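Dehydroquinate synthase (PDB 1UJN) probably catalyses the conversion of 3-deoxy-D-arabino-heptulosonate 7-phosphate to 3-dehydroquinate, using NAD and a divalent zinc or cobalt ion, in chorismate biosynthesis. Local coordinates at residues A[40-43]-A[44-48]; A[133-137]-A[138-142]; A[164-167]-A[168-171]; A[222-225]-A[226-229]; A[335-338]-A[339-343]. One frame throughout, in Å; residues are numbered along the deposited sequence.

Interaction 1. Residues A[40-43]-A[44-48]; sequences EGFA and QEVAK
On the opening turns of helix 40-50, the crossover helix of a beta-alpha-beta unit in the Rossmann-like N-terminal half of the enzyme, F42 meets V46 and E40 meets Q44, each pair one helical turn apart. The apolar pair is a CH-pi contact. V46 CG2 sits over one face of the F42 ring, 3.8 Å from the centroid and shifted toward the rim, where CZ is its nearest ring atom at 3.6 Å. With CG anti to the backbone N (chi1 178°), the phenyl group of F42 is placed for this meeting, while CG2 of the beta-branched valine lies beside its own N and reaches back over the F42 ring. E45 OE2 approaches the ring edge in plane, 3.9 Å from F42 CD1, so that the oxygen faces the slightly positive rim; its main partner, however, is R157, in a salt bridge.

On the outer side, E40 and Q44 run alongside each other. Q44 bends at chi2 and gives its NE2 to the anti lone pair of E40 OE1 at 3.1 Å, with the oxygen near the amide plane and an N-H...O angle of 147°. Backbone bonds Q44 N to E40 O (2.7 Å) and V46 N to F42 O (2.8 Å) keep both pairs in step. Long polar chains suit this outer side, whereas the small side chain of A43 probably allows the helix to lie close to L33 and F35. A43 and V46 rest on strand 31-36, Q44 and A47 touch L55 of strand 55-58, and F42 and V46 extend to V91 and L89 of strand 87-92.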
loop_
_atom_site.group_PDB
_atom_site.type_symbol
_atom_site.label_atom_id
_atom_site.label_comp_id
_atom_site.label_asym_id
_atom_site.label_seq_id
_atom_site.Cartn_x
_atom_site.Cartn_y
_atom_site.Cartn_z
ATOM N N GLU A 40 17.211 -12.364 -18.455
ATOM C CA GLU A 40 16.692 -11.553 -19.544
ATOM C C GLU A 40 16.176 -12.408 -20.697
ATOM O O GLU A 40 15.162 -12.075 -21.312
ATOM C CB GLU A 40 17.756 -10.586 -20.070
ATOM C CG GLU A 40 17.223 -9.708 -21.202
ATOM C CD GLU A 40 18.149 -8.571 -21.575
ATOM O OE1 GLU A 40 17.741 -7.735 -22.411
ATOM O OE2 GLU A 40 19.277 -8.509 -21.037
ATOM N N GLY A 41 16.877 -13.502 -20.992
ATOM C CA GLY A 41 16.456 -14.377 -22.074
ATOM C C GLY A 41 15.006 -14.799 -21.922
ATOM O O GLY A 41 14.197 -14.656 -22.842
ATOM N N PHE A 42 14.671 -15.316 -20.745
ATOM C CA PHE A 42 13.314 -15.758 -20.471
ATOM C C PHE A 42 12.378 -14.553 -20.415
ATOM O O PHE A 42 11.235 -14.623 -20.862
ATOM C CB PHE A 42 13.270 -16.530 -19.142
ATOM C CG PHE A 42 11.895 -16.990 -18.754
ATOM C CD1 PHE A 42 11.120 -17.733 -19.637
ATOM C CD2 PHE A 42 11.373 -16.683 -17.500
ATOM C CE1 PHE A 42 9.840 -18.164 -19.281
ATOM C CE2 PHE A 42 10.097 -17.111 -17.132
ATOM C CZ PHE A 42 9.328 -17.852 -18.025
ATOM N N ALA A 43 12.874 -13.450 -19.864
ATOM C CA ALA A 43 12.077 -12.229 -19.755
ATOM C C ALA A 43 11.629 -11.775 -21.142
ATOM O O ALA A 43 10.473 -11.398 -21.340
ATOM C CB ALA A 43 12.888 -11.133 -19.081
ATOM N N GLN A 44 12.544 -11.823 -22.104
ATOM C CA GLN A 44 12.213 -11.423 -23.466
ATOM C C GLN A 44 11.221 -12.404 -24.081
ATOM O O GLN A 44 10.397 -12.023 -24.904
ATOM C CB GLN A 44 13.478 -11.350 -24.326
ATOM C CG GLN A 44 14.502 -10.339 -23.844
ATOM C CD GLN A 44 14.085 -8.892 -24.066
ATOM O OE1 GLN A 44 13.076 -8.627 -24.721
ATOM N NE2 GLN A 44 14.849 -7.952 -23.512
ATOM N N GLU A 45 11.298 -13.671 -23.684
ATOM C CA GLU A 45 10.377 -14.671 -24.208
ATOM C C GLU A 45 8.971 -14.405 -23.662
ATOM O O GLU A 45 7.975 -14.504 -24.389
ATOM C CB GLU A 45 10.830 -16.080 -23.813
ATOM C CG GLU A 45 9.896 -17.163 -24.305
ATOM C CD GLU A 45 10.354 -18.556 -23.936
ATOM O OE1 GLU A 45 9.612 -19.516 -24.231
ATOM O OE2 GLU A 45 11.448 -18.693 -23.352
ATOM N N VAL A 46 8.900 -14.065 -22.378
ATOM C CA VAL A 46 7.624 -13.757 -21.744
ATOM C C VAL A 46 7.015 -12.540 -22.444
ATOM O O VAL A 46 5.832 -12.536 -22.788
ATOM C CB VAL A 46 7.815 -13.440 -20.232
ATOM C CG1 VAL A 46 6.520 -12.895 -19.636
ATOM C CG2 VAL A 46 8.237 -14.701 -19.490
ATOM N N ALA A 47 7.837 -11.511 -22.649
ATOM C CA ALA A 47 7.397 -10.284 -23.302
ATOM C C ALA A 47 6.868 -10.550 -24.708
ATOM O O ALA A 47 5.793 -10.079 -25.079
ATOM C CB ALA A 47 8.546 -9.288 -23.361
ATOM N N LYS A 48 7.624 -11.314 -25.490
ATOM C CA LYS A 48 7.220 -11.616 -26.861
ATOM C C LYS A 48 5.923 -12.417 -26.928
ATOM O O LYS A 48 5.053 -12.134 -27.747
ATOM C CB LYS A 48 8.337 -12.377 -27.580
ATOM C CG LYS A 48 8.202 -12.383 -29.095
ATOM C CD LYS A 48 9.428 -13.002 -29.746
ATOM C CE LYS A 48 9.383 -12.846 -31.256
ATOM N NZ LYS A 48 8.058 -13.239 -31.802
#

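Interaction 2. Residues A[133-137]-A[138-142]; sequences GINLP and EGKNL
N135 OD1 accepts a hydrogen bond from N141 N at 2.8 Å just beyond the type I turn L136-G139 that ends strand 131-136, nearly straight (166°), in the carbonyl plane and on a lone pair. This part is tight. K140 lays its aliphatic chain by the same amide, CD lying 3.6 Å from N135 CG. L136 and G139 form an antiparallel hydrogen-bonded pair, L136 N to G139 O and G139 N to L136 O both at 2.9 Å. Glycine suits position 139, where a CB would strike L142 CD1.

Between the two segments the rest is looser. L142 N reaches I134 O only in a weak bond of 3.4 Å, and L136 CD1 brushes L142 CB at 3.9 Å, though both leucines also pack on S75 and L108 of the second subunit. At the tip of the turn P137 is exposed, its ring alongside E138, whose OE1 is hydrogen-bonded to S75 OG of that subunit.

N135 is used at both ends, OD1 by N141 N and ND2 by E62 OE1, which forms a long, weak ion pair with K140 NZ. As K140 is predicted to bind NAD, the amide and E62 probably form a second shell placing the lysine.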
loop_
_atom_site.group_PDB
_atom_site.type_symbol
_atom_site.label_atom_id
_atom_site.label_comp_id
_atom_site.label_asym_id
_atom_site.label_seq_id
_atom_site.Cartn_x
_atom_site.Cartn_y
_atom_site.Cartn_z
ATOM N N GLY A 133 7.523 -5.765 -0.656
ATOM C CA GLY A 133 8.167 -4.707 0.098
ATOM C C GLY A 133 9.637 -4.495 -0.203
ATOM O O GLY A 133 10.213 -5.149 -1.071
ATOM N N ILE A 134 10.241 -3.567 0.530
ATOM C CA ILE A 134 11.642 -3.227 0.349
ATOM C C ILE A 134 12.309 -3.044 1.715
ATOM O O ILE A 134 11.650 -3.131 2.757
ATOM C CB ILE A 134 11.782 -1.921 -0.469
ATOM C CG1 ILE A 134 11.012 -0.789 0.221
ATOM C CG2 ILE A 134 11.235 -2.128 -1.888
ATOM C CD1 ILE A 134 11.230 0.581 -0.402
ATOM N N ASN A 135 13.615 -2.787 1.702
ATOM C CA ASN A 135 14.374 -2.596 2.934
ATOM C C ASN A 135 14.654 -1.119 3.189
ATOM O O ASN A 135 14.472 -0.276 2.309
ATOM C CB ASN A 135 15.730 -3.315 2.862
ATOM C CG ASN A 135 15.609 -4.769 2.459
ATOM O OD1 ASN A 135 14.784 -5.506 2.994
ATOM N ND2 ASN A 135 16.450 -5.194 1.518
ATOM N N LEU A 136 15.104 -0.831 4.407
ATOM C CA LEU A 136 15.486 0.516 4.823
ATOM C C LEU A 136 16.841 0.345 5.502
ATOM O O LEU A 136 17.210 -0.763 5.890
ATOM C CB LEU A 136 14.504 1.088 5.850
ATOM C CG LEU A 136 13.070 1.411 5.436
ATOM C CD1 LEU A 136 12.267 1.834 6.667
ATOM C CD2 LEU A 136 13.078 2.509 4.395
ATOM N N PRO A 137 17.603 1.436 5.650
ATOM C CA PRO A 137 18.909 1.327 6.306
ATOM C C PRO A 137 18.736 0.766 7.717
ATOM O O PRO A 137 19.609 0.066 8.234
ATOM C CB PRO A 137 19.401 2.769 6.318
ATOM C CG PRO A 137 18.847 3.308 5.039
ATOM C CD PRO A 137 17.429 2.766 5.039
ATOM N N GLU A 138 17.593 1.073 8.326
ATOM C CA GLU A 138 17.284 0.619 9.675
ATOM C C GLU A 138 16.928 -0.864 9.763
ATOM O O GLU A 138 16.852 -1.420 10.859
ATOM C CB GLU A 138 16.130 1.435 10.265
ATOM C CG GLU A 138 16.422 2.917 10.508
ATOM C CD GLU A 138 16.607 3.713 9.229
ATOM O OE1 GLU A 138 16.048 3.316 8.188
ATOM O OE2 GLU A 138 17.298 4.754 9.268
ATOM N N GLY A 139 16.693 -1.509 8.625
ATOM C CA GLY A 139 16.357 -2.919 8.680
ATOM C C GLY A 139 15.709 -3.501 7.443
ATOM O O GLY A 139 15.177 -2.779 6.602
ATOM N N LYS A 140 15.750 -4.824 7.346
ATOM C CA LYS A 140 15.175 -5.538 6.216
ATOM C C LYS A 140 13.654 -5.571 6.289
ATOM O O LYS A 140 13.078 -5.641 7.372
ATOM C CB LYS A 140 15.676 -6.985 6.190
ATOM C CG LYS A 140 17.178 -7.150 6.033
ATOM C CD LYS A 140 17.634 -6.758 4.646
ATOM C CE LYS A 140 19.101 -7.116 4.445
ATOM N NZ LYS A 140 19.593 -6.752 3.089
ATOM N N ASN A 141 13.022 -5.517 5.121
ATOM C CA ASN A 141 11.568 -5.603 4.999
ATOM C C ASN A 141 10.754 -4.785 6.000
ATOM O O ASN A 141 9.900 -5.331 6.703
ATOM C CB ASN A 141 11.157 -7.070 5.107
ATOM C CG ASN A 141 11.896 -7.956 4.124
ATOM O OD1 ASN A 141 11.837 -7.734 2.916
ATOM N ND2 ASN A 141 12.601 -8.964 4.637
ATOM N N LEU A 142 10.993 -3.480 6.052
ATOM C CA LEU A 142 10.257 -2.634 6.981
ATOM C C LEU A 142 9.187 -1.794 6.294
ATOM O O LEU A 142 8.408 -1.114 6.956
ATOM C CB LEU A 142 11.226 -1.724 7.738
ATOM C CG LEU A 142 12.230 -2.455 8.636
ATOM C CD1 LEU A 142 13.162 -1.443 9.285
ATOM C CD2 LEU A 142 11.490 -3.246 9.695
#

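Interaction 3. Residues A[164-167]-A[168-171]; sequences LPTF and KEGL
K168 N donates to L164 O at 2.9 Å and E169 N to P165 O at 3.0 Å, the first i to i+4 bonds of helix 164-181. Proline fits position 165, in the first turn, where a missing N-H costs the helix no internal bond. Both polar tips find partners farther off: K168 NZ binds W280 O and makes a cation-pi contact with the W280 ring, and E169 OE2 takes the backbone N-H of G248, next to H247, a predicted zinc ligand. F167 O is hydrogen-bonded to T120 OG1.

Outward from these bonds, lysine serves as a hydrocarbon as well. Its CG lies anti to the carbonyl carbon (chi1 -64°) and the chain runs extended, bringing CE within 3.8 Å of L164 CG. Replacing K168 by an alanine would probably leave W280 O and its ring without their cationic partner and L164 without the methylene chain that lies against it. On the inner side F167 CE1 touches L171 CD1 at 3.7 Å, the methyl coming obliquely to the ring.

These two large apolar residues suit a buried face: F167 packs on L199 and L171 on F202 of helix 199-216, while K168 and L171 lean on L281 and W280 of helix 271-281.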
loop_
_atom_site.group_PDB
_atom_site.type_symbol
_atom_site.label_atom_id
_atom_site.label_comp_id
_atom_site.label_asym_id
_atom_site.label_seq_id
_atom_site.Cartn_x
_atom_site.Cartn_y
_atom_site.Cartn_z
ATOM N N LEU A 164 23.532 -23.951 -8.258
ATOM C CA LEU A 164 23.091 -25.057 -7.417
ATOM C C LEU A 164 22.799 -24.675 -5.960
ATOM O O LEU A 164 21.788 -25.103 -5.398
ATOM C CB LEU A 164 24.116 -26.195 -7.461
ATOM C CG LEU A 164 23.754 -27.474 -6.704
ATOM C CD1 LEU A 164 22.485 -28.090 -7.278
ATOM C CD2 LEU A 164 24.916 -28.457 -6.804
ATOM N N PRO A 165 23.673 -23.873 -5.328
ATOM C CA PRO A 165 23.424 -23.490 -3.932
ATOM C C PRO A 165 22.097 -22.755 -3.755
ATOM O O PRO A 165 21.375 -22.984 -2.782
ATOM C CB PRO A 165 24.625 -22.609 -3.597
ATOM C CG PRO A 165 25.717 -23.199 -4.459
ATOM C CD PRO A 165 24.998 -23.397 -5.771
ATOM N N THR A 166 21.788 -21.877 -4.705
ATOM C CA THR A 166 20.552 -21.103 -4.685
ATOM C C THR A 166 19.383 -22.044 -4.945
ATOM O O THR A 166 18.315 -21.910 -4.344
ATOM C CB THR A 166 20.571 -20.009 -5.767
ATOM O OG1 THR A 166 21.715 -19.167 -5.570
ATOM C CG2 THR A 166 19.310 -19.155 -5.691
ATOM N N PHE A 167 19.587 -22.997 -5.850
ATOM C CA PHE A 167 18.556 -23.978 -6.168
ATOM C C PHE A 167 18.191 -24.742 -4.900
ATOM O O PHE A 167 17.018 -24.951 -4.599
ATOM C CB PHE A 167 19.074 -24.952 -7.238
ATOM C CG PHE A 167 18.151 -26.108 -7.508
ATOM C CD1 PHE A 167 18.372 -27.346 -6.914
ATOM C CD2 PHE A 167 17.056 -25.957 -8.352
ATOM C CE1 PHE A 167 17.516 -28.415 -7.157
ATOM C CE2 PHE A 167 16.191 -27.022 -8.602
ATOM C CZ PHE A 167 16.420 -28.252 -8.005
ATOM N N LYS A 168 19.208 -25.143 -4.150
ATOM C CA LYS A 168 18.997 -25.897 -2.918
ATOM C C LYS A 168 18.370 -25.076 -1.800
ATOM O O LYS A 168 17.625 -25.612 -0.980
ATOM C CB LYS A 168 20.319 -26.502 -2.442
ATOM C CG LYS A 168 20.882 -27.531 -3.407
ATOM C CD LYS A 168 22.054 -28.296 -2.786
ATOM C CE LYS A 168 22.486 -29.456 -3.675
ATOM N NZ LYS A 168 23.629 -30.203 -3.087
ATOM N N GLU A 169 18.668 -23.782 -1.754
ATOM C CA GLU A 169 18.085 -22.925 -0.720
ATOM C C GLU A 169 16.571 -23.055 -0.719
ATOM O O GLU A 169 15.945 -23.132 0.338
ATOM C CB GLU A 169 18.424 -21.462 -0.963
ATOM C CG GLU A 169 19.765 -21.034 -0.475
ATOM C CD GLU A 169 19.896 -19.529 -0.517
ATOM O OE1 GLU A 169 20.732 -19.030 -1.298
ATOM O OE2 GLU A 169 19.147 -18.847 0.222
ATOM N N GLY A 170 15.987 -23.060 -1.915
ATOM C CA GLY A 170 14.546 -23.185 -2.033
ATOM C C GLY A 170 14.034 -24.532 -1.560
ATOM O O GLY A 170 12.932 -24.634 -1.011
ATOM N N LEU A 171 14.825 -25.579 -1.765
ATOM C CA LEU A 171 14.398 -26.902 -1.340
ATOM C C LEU A 171 14.336 -26.984 0.184
ATOM O O LEU A 171 13.624 -27.819 0.729
ATOM C CB LEU A 171 15.335 -27.975 -1.900
ATOM C CG LEU A 171 15.436 -27.982 -3.431
ATOM C CD1 LEU A 171 16.065 -29.285 -3.897
ATOM C CD2 LEU A 171 14.058 -27.821 -4.044
#

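Interaction 4. Residues A[222-225]-A[226-229]; sequences GKRR and LLNL
K223, R224 and R225 each offer a carbonyl to the residue three places on, the pattern of a short 3-10 helix between helices 199-216 and 231-240. K223 O takes L226 N at 2.8 Å, R224 O takes L227 N at 3.2 Å, and R225 O takes N228 N, also at 3.2 Å. All three donors stand well above the carbonyl planes, 49 to 63° out of them, so the bonds miss the lone-pair directions. R225 O has a second, weak donor in N228 ND2 at 3.4 Å, the asparagine folding its amide back against the end of the turn.

At the start, G222 N is held by D217 OD1, which also has a weak bond from R224 N. G222 O is approached by R225 NH1 at 2.8 Å, but weakly because the angle is poor, and R225 N gives the same oxygen another weak bond. R225 reaches it with CG squeezed between its backbone N and carbonyl carbon (chi1 72°), which turns the chain back along the segment. Farther on, L226 O receives L229 N at 3.0 Å, and L227 O receives K176 NZ of helix 164-181.

Apolar contacts are few here: K223 and L226 run side by side, CD to CD1 at 3.5 Å. Leucine suits position 226, since its side chain is buried against V312, L320, V322 and I180.

The closing acceptor is L229 O, bonded to H231 ND1. H231 is a predicted zinc ligand, so this peptide probably orients the imidazole, consistent with metal ligation through its other nitrogen.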
loop_
_atom_site.group_PDB
_atom_site.type_symbol
_atom_site.label_atom_id
_atom_site.label_comp_id
_atom_site.label_asym_id
_atom_site.label_seq_id
_atom_site.Cartn_x
_atom_site.Cartn_y
_atom_site.Cartn_z
ATOM N N GLY A 222 -3.022 -19.536 14.339
ATOM C CA GLY A 222 -2.930 -20.983 14.318
ATOM C C GLY A 222 -1.745 -21.507 13.525
ATOM O O GLY A 222 -0.600 -21.135 13.769
ATOM N N LYS A 223 -2.036 -22.370 12.558
ATOM C CA LYS A 223 -1.016 -22.993 11.719
ATOM C C LYS A 223 -0.090 -22.035 10.975
ATOM O O LYS A 223 1.091 -22.326 10.792
ATOM C CB LYS A 223 -1.686 -23.923 10.705
ATOM C CG LYS A 223 -2.627 -24.942 11.327
ATOM C CD LYS A 223 -1.902 -25.847 12.308
ATOM C CE LYS A 223 -2.867 -26.804 12.985
ATOM N NZ LYS A 223 -3.587 -27.659 11.998
ATOM N N ARG A 224 -0.622 -20.896 10.546
ATOM C CA ARG A 224 0.163 -19.928 9.790
ATOM C C ARG A 224 1.483 -19.517 10.444
ATOM O O ARG A 224 2.483 -19.327 9.752
ATOM C CB ARG A 224 -0.675 -18.684 9.502
ATOM C CG ARG A 224 -0.127 -17.828 8.376
ATOM C CD ARG A 224 -1.108 -16.735 8.013
ATOM N NE ARG A 224 -0.690 -15.987 6.835
ATOM C CZ ARG A 224 -1.380 -14.979 6.314
ATOM N NH1 ARG A 224 -2.524 -14.598 6.868
ATOM N NH2 ARG A 224 -0.930 -14.350 5.238
ATOM N N ARG A 225 1.497 -19.380 11.765
ATOM C CA ARG A 225 2.764 -18.958 12.353
ATOM C C ARG A 225 3.740 -20.129 12.499
ATOM O O ARG A 225 4.888 -19.969 12.893
ATOM C CB ARG A 225 2.474 -18.347 13.724
ATOM C CG ARG A 225 2.067 -19.400 14.756
ATOM C CD ARG A 225 1.137 -18.825 15.831
ATOM N NE ARG A 225 1.248 -19.596 17.073
ATOM C CZ ARG A 225 0.246 -20.446 17.363
ATOM N NH1 ARG A 225 -0.782 -20.569 16.541
ATOM N NH2 ARG A 225 0.299 -21.173 18.483
ATOM N N LEU A 226 3.317 -21.318 12.082
ATOM C CA LEU A 226 4.204 -22.476 12.069
ATOM C C LEU A 226 5.205 -22.324 10.923
ATOM O O LEU A 226 6.245 -22.979 10.900
ATOM C CB LEU A 226 3.397 -23.765 11.883
ATOM C CG LEU A 226 2.330 -24.077 12.940
ATOM C CD1 LEU A 226 1.568 -25.329 12.528
ATOM C CD2 LEU A 226 2.974 -24.272 14.310
ATOM N N LEU A 227 4.880 -21.453 9.972
ATOM C CA LEU A 227 5.753 -21.203 8.830
ATOM C C LEU A 227 7.052 -20.559 9.309
ATOM O O LEU A 227 8.037 -20.492 8.571
ATOM C CB LEU A 227 5.053 -20.289 7.820
ATOM C CG LEU A 227 3.781 -20.846 7.171
ATOM C CD1 LEU A 227 3.050 -19.738 6.434
ATOM C CD2 LEU A 227 4.144 -21.978 6.220
ATOM N N ASN A 228 7.053 -20.086 10.550
ATOM C CA ASN A 228 8.243 -19.459 11.111
ATOM C C ASN A 228 9.175 -20.479 11.753
ATOM O O ASN A 228 10.090 -20.118 12.494
ATOM C CB ASN A 228 7.851 -18.392 12.134
ATOM C CG ASN A 228 7.146 -17.211 11.494
ATOM O OD1 ASN A 228 7.649 -16.620 10.534
ATOM N ND2 ASN A 228 5.976 -16.858 12.021
ATOM N N LEU A 229 8.937 -21.756 11.465
ATOM C CA LEU A 229 9.769 -22.829 12.001
ATOM C C LEU A 229 11.221 -22.615 11.567
ATOM O O LEU A 229 11.501 -22.472 10.378
ATOM C CB LEU A 229 9.273 -24.183 11.485
ATOM C CG LEU A 229 10.074 -25.440 11.844
ATOM C CD1 LEU A 229 10.062 -25.668 13.358
ATOM C CD2 LEU A 229 9.478 -26.635 11.117
#

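Interaction 5. Residues A[335-338]-A[339-343]; sequences AAWR and EELKG
W337 and L341 meet one turn apart near the end of helix 327-342, in the helical C-terminal part of the enzyme, where they form an i to i+4 CH-pi contact. Followed outward, L341 CB lies 3.6 Å from R338 O, and CG comes to 3.4 Å from W337 O, the acceptor of the L341 N bond. The branch CD1 then reaches over one indole face, 3.6 Å from the centroid of the six-membered ring, with CZ2 the nearest atom at 3.5 Å. With CG anti to the backbone N (chi1 177°) and the ring turned by chi2 of 84°, the indole presents a face to CD1.

Tryptophan suits the place, being large enough to touch both helix 231-240 (L233, L237) and helix 247-264 (L256, L260) while its NE1 donates to Y253 O; Y257 meets it edge-to-face. An alanine in its place has no N-H for Y253 O, and would probably leave that carbonyl without its mate and open a gap under L341 CD1. E340 pairs with R275 in a salt bridge.

On the exposed side K342 NZ forms a long salt bridge with E339 OE2. That oxygen also accepts a hydrogen bond at 2.7 Å from a water that donates to A335 O as well, at 3.1 Å.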
loop_
_atom_site.group_PDB
_atom_site.type_symbol
_atom_site.label_atom_id
_atom_site.label_comp_id
_atom_site.label_asym_id
_atom_site.label_seq_id
_atom_site.Cartn_x
_atom_site.Cartn_y
_atom_site.Cartn_z
ATOM N N ALA A 335 24.053 -25.374 22.985
ATOM C CA ALA A 335 25.310 -26.077 23.203
ATOM C C ALA A 335 25.336 -27.355 22.368
ATOM O O ALA A 335 26.346 -27.673 21.735
ATOM C CB ALA A 335 25.479 -26.408 24.685
ATOM N N ALA A 336 24.227 -28.091 22.365
ATOM C CA ALA A 336 24.149 -29.326 21.588
ATOM C C ALA A 336 24.172 -28.993 20.101
ATOM O O ALA A 336 24.756 -29.724 19.297
ATOM C CB ALA A 336 22.884 -30.084 21.927
ATOM N N TRP A 337 23.524 -27.887 19.746
ATOM C CA TRP A 337 23.466 -27.424 18.361
ATOM C C TRP A 337 24.897 -27.167 17.875
ATOM O O TRP A 337 25.283 -27.603 16.789
ATOM C CB TRP A 337 22.626 -26.145 18.302
ATOM C CG TRP A 337 22.509 -25.487 16.952
ATOM C CD1 TRP A 337 21.632 -25.800 15.948
ATOM C CD2 TRP A 337 23.248 -24.350 16.502
ATOM N NE1 TRP A 337 21.775 -24.913 14.900
ATOM C CE2 TRP A 337 22.760 -24.014 15.215
ATOM C CE3 TRP A 337 24.273 -23.576 17.062
ATOM C CZ2 TRP A 337 23.265 -22.934 14.483
ATOM C CZ3 TRP A 337 24.775 -22.502 16.334
ATOM C CH2 TRP A 337 24.269 -22.190 15.057
ATOM N N ARG A 338 25.683 -26.471 18.692
ATOM C CA ARG A 338 27.071 -26.176 18.345
ATOM C C ARG A 338 27.857 -27.465 18.116
ATOM O O ARG A 338 28.577 -27.592 17.127
ATOM C CB ARG A 338 27.748 -25.367 19.454
ATOM C CG ARG A 338 27.338 -23.905 19.525
ATOM C CD ARG A 338 28.139 -23.189 20.603
ATOM N NE ARG A 338 29.536 -23.039 20.209
ATOM C CZ ARG A 338 30.513 -22.664 21.026
ATOM N NH1 ARG A 338 30.253 -22.398 22.298
ATOM N NH2 ARG A 338 31.754 -22.556 20.570
ATOM N N GLU A 339 27.718 -28.421 19.030
ATOM C CA GLU A 339 28.421 -29.692 18.902
ATOM C C GLU A 339 27.985 -30.430 17.645
ATOM O O GLU A 339 28.811 -31.018 16.944
ATOM C CB GLU A 339 28.172 -30.569 20.133
ATOM C CG GLU A 339 28.787 -30.032 21.421
ATOM C CD GLU A 339 30.297 -29.861 21.329
ATOM O OE1 GLU A 339 30.990 -30.833 20.956
ATOM O OE2 GLU A 339 30.792 -28.755 21.637
ATOM N N GLU A 340 26.688 -30.401 17.359
ATOM C CA GLU A 340 26.155 -31.059 16.171
ATOM C C GLU A 340 26.808 -30.496 14.911
ATOM O O GLU A 340 27.094 -31.235 13.970
ATOM C CB GLU A 340 24.636 -30.863 16.093
ATOM C CG GLU A 340 23.838 -31.790 16.994
ATOM C CD GLU A 340 23.472 -33.092 16.312
ATOM O OE1 GLU A 340 24.114 -33.435 15.298
ATOM O OE2 GLU A 340 22.543 -33.779 16.795
ATOM N N LEU A 341 27.042 -29.186 14.902
ATOM C CA LEU A 341 27.659 -28.522 13.757
ATOM C C LEU A 341 29.170 -28.710 13.724
ATOM O O LEU A 341 29.754 -28.884 12.654
ATOM C CB LEU A 341 27.335 -27.028 13.768
ATOM C CG LEU A 341 25.870 -26.654 13.553
ATOM C CD1 LEU A 341 25.745 -25.143 13.481
ATOM C CD2 LEU A 341 25.355 -27.296 12.274
ATOM N N LYS A 342 29.804 -28.657 14.891
ATOM C CA LYS A 342 31.247 -28.837 14.967
ATOM C C LYS A 342 31.575 -30.230 14.451
ATOM O O LYS A 342 32.563 -30.425 13.738
ATOM C CB LYS A 342 31.729 -28.662 16.412
ATOM C CG LYS A 342 31.496 -27.259 16.951
ATOM C CD LYS A 342 31.822 -27.131 18.433
ATOM C CE LYS A 342 33.312 -27.237 18.701
ATOM N NZ LYS A 342 33.633 -26.904 20.118
ATOM N N GLY A 343 30.728 -31.195 14.798
ATOM C CA GLY A 343 30.933 -32.560 14.352
ATOM C C GLY A 343 30.685 -32.705 12.862
ATOM O O GLY A 343 30.594 -33.818 12.342
HETATM O O HOH W 1 29.158 -26.807 22.593
#

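All five contacts are local, and they follow one another along the chain. Interactions 2, 3 and 4 gather round the predicted metal and NAD sites, their nearest atoms 11 to 12 Å apart pairwise: 133-142 holds K140, predicted to bind NAD, while E169 of interaction 3 and N228 of interaction 4 come near the probable metal ligands H247 and H231. E173, the third, lies on the helix of interaction 3. Interaction 1 reaches the nucleotide side differently, the side chain of F42 lying about 4 Å from that of T118, a predicted NAD-binding residue. Interaction 5 is away from these sites, its centre about 46 Å from that of interaction 1, across the chain. Interaction 2 alone touches the second subunit.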